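Local coordinates for quinone oxidoreductase (Coxiella burnetii, PDB 3TQH), which probably reduces quinones with electrons from NADPH, which it binds, as a member of the medium-chain dehydrogenase/reductase superfamily, at residues A[77-82]-A[89-94]. Numbering follows the deposited sequence.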
loop_
_atom_site.group_PDB
_atom_site.type_symbol
_atom_site.label_atom_id
_atom_site.label_comp_id
_atom_site.label_asym_id
_atom_site.label_seq_id
_atom_site.Cartn_x
_atom_site.Cartn_y
_atom_site.Cartn_z
ATOM N N GLY A 77 -11.471 -6.230 10.740
ATOM C CA GLY A 77 -12.551 -6.153 11.732
ATOM C C GLY A 77 -13.625 -7.229 11.693
ATOM O O GLY A 77 -13.462 -8.273 11.063
ATOM N N GLU A 78 -14.732 -6.956 12.381
ATOM C CA GLU A 78 -15.829 -7.914 12.541
ATOM C C GLU A 78 -17.104 -7.390 11.875
ATOM O O GLU A 78 -17.446 -6.214 12.025
ATOM C CB GLU A 78 -16.079 -8.166 14.030
ATOM C CG GLU A 78 -17.106 -9.268 14.332
ATOM C CD GLU A 78 -17.409 -9.422 15.830
ATOM O OE1 GLU A 78 -17.050 -8.512 16.621
ATOM O OE2 GLU A 78 -18.016 -10.456 16.216
ATOM N N VAL A 79 -17.797 -8.262 11.142
ATOM C CA VAL A 79 -19.069 -7.912 10.508
ATOM C C VAL A 79 -20.159 -7.833 11.572
ATOM O O VAL A 79 -20.402 -8.800 12.296
ATOM C CB VAL A 79 -19.477 -8.942 9.440
ATOM C CG1 VAL A 79 -20.828 -8.582 8.830
ATOM C CG2 VAL A 79 -18.403 -9.042 8.358
ATOM N N ILE A 80 -20.808 -6.674 11.661
ATOM C CA ILE A 80 -21.788 -6.401 12.715
ATOM C C ILE A 80 -23.209 -6.336 12.173
ATOM O O ILE A 80 -24.138 -6.791 12.826
ATOM C CB ILE A 80 -21.450 -5.078 13.448
ATOM C CG1 ILE A 80 -20.189 -5.250 14.289
ATOM C CG2 ILE A 80 -22.591 -4.639 14.348
ATOM C CD1 ILE A 80 -20.270 -6.374 15.294
ATOM N N GLU A 81 -23.370 -5.746 10.992
ATOM C CA GLU A 81 -24.660 -5.692 10.319
ATOM C C GLU A 81 -24.483 -6.088 8.856
ATOM O O GLU A 81 -23.434 -5.847 8.257
ATOM C CB GLU A 81 -25.289 -4.299 10.461
ATOM C CG GLU A 81 -25.494 -3.895 11.934
ATOM C CD GLU A 81 -26.264 -2.589 12.136
ATOM O OE1 GLU A 81 -27.276 -2.348 11.438
ATOM O OE2 GLU A 81 -25.867 -1.809 13.031
ATOM N N LEU A 82 -25.512 -6.725 8.306
ATOM C CA LEU A 82 -25.510 -7.188 6.925
ATOM C C LEU A 82 -26.734 -6.668 6.186
ATOM O O LEU A 82 -27.821 -6.572 6.756
ATOM C CB LEU A 82 -25.504 -8.720 6.872
ATOM C CG LEU A 82 -24.153 -9.421 6.779
ATOM C CD1 LEU A 82 -24.339 -10.930 6.742
ATOM C CD2 LEU A 82 -23.403 -8.955 5.554
ATOM N N VAL A 89 -21.473 -13.792 3.337
ATOM C CA VAL A 89 -20.907 -13.320 4.605
ATOM C C VAL A 89 -21.903 -13.561 5.752
ATOM O O VAL A 89 -23.111 -13.578 5.533
ATOM C CB VAL A 89 -20.551 -11.822 4.522
ATOM C CG1 VAL A 89 -19.714 -11.397 5.726
ATOM C CG2 VAL A 89 -19.802 -11.529 3.230
ATOM N N ASN A 90 -21.388 -13.768 6.964
ATOM C CA ASN A 90 -22.214 -13.904 8.166
ATOM C C ASN A 90 -21.857 -12.868 9.230
ATOM O O ASN A 90 -20.723 -12.399 9.297
ATOM C CB ASN A 90 -22.054 -15.301 8.771
ATOM C CG ASN A 90 -22.828 -16.361 8.018
ATOM O OD1 ASN A 90 -22.258 -17.360 7.585
ATOM N ND2 ASN A 90 -24.139 -16.160 7.873
ATOM N N ILE A 91 -22.837 -12.520 10.059
ATOM C CA ILE A 91 -22.614 -11.662 11.219
ATOM C C ILE A 91 -21.627 -12.362 12.152
ATOM O O ILE A 91 -21.772 -13.552 12.442
ATOM C CB ILE A 91 -23.933 -11.392 12.004
ATOM C CG1 ILE A 91 -24.964 -10.650 11.143
ATOM C CG2 ILE A 91 -23.654 -10.612 13.284
ATOM C CD1 ILE A 91 -24.525 -9.285 10.684
ATOM N N GLY A 92 -20.622 -11.626 12.608
ATOM C CA GLY A 92 -19.592 -12.187 13.479
ATOM C C GLY A 92 -18.328 -12.628 12.758
ATOM O O GLY A 92 -17.317 -12.906 13.406
ATOM N N ASP A 93 -18.371 -12.693 11.428
ATOM C CA ASP A 93 -17.196 -13.085 10.644
ATOM C C ASP A 93 -16.076 -12.064 10.817
ATOM O O ASP A 93 -16.322 -10.863 10.823
ATOM C CB ASP A 93 -17.535 -13.214 9.152
ATOM C CG ASP A 93 -18.291 -14.499 8.813
ATOM O OD1 ASP A 93 -18.494 -15.365 9.694
ATOM O OD2 ASP A 93 -18.679 -14.643 7.637
ATOM N N LYS A 94 -14.851 -12.554 10.971
ATOM C CA LYS A 94 -13.675 -11.698 11.015
ATOM C C LYS A 94 -13.196 -11.493 9.582
ATOM O O LYS A 94 -12.965 -12.462 8.856
ATOM C CB LYS A 94 -12.583 -12.327 11.879
ATOM C CG LYS A 94 -13.024 -12.592 13.325
ATOM C CD LYS A 94 -11.916 -13.254 14.164
ATOM C CE LYS A 94 -12.398 -13.571 15.585
ATOM N NZ LYS A 94 -11.605 -14.658 16.226
#
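A type II beta turn, N90 to D93, docks against the end of strand 74-82 in the GroES-like domain and shows how a loop can be bonded to a strand through one residue. Both backbone bonds fall on V79: V79 N donates to D93 O (3.0 Å, 168° at the hydrogen), and V79 O accepts G92 N-H at 2.9 Å. Beyond them E78 and K94 form a non-hydrogen-bonded antiparallel pair. G92 takes the third place of the turn at a positive phi (96°), while N90 N meets D93 OD2 from above the carboxylate plane, tying the turn's first residue to its last.

Apolar branches fill in beside the bonds. With CG1 anti to its backbone N (chi1 178°), V79 holds CG2 beside that N, V79 CG2 lying 3.8 Å from V89 CG1. I91 sends CD1 past L82 in the opposite direction, I91 CD1 lying 3.9 Å from L82 CG, and onto the backbone of I80 and E81. L82 CD2 lies 4.2 Å from V89 CB.

On the other edge of strand 74-82, I80 and E81 face L37 of strand 36-44 in a classic beta bulge. V79 rests on I38, L82 and V89 meet M36, and beyond D93 the chain enters strand 94-98, which continues the antiparallel pairing.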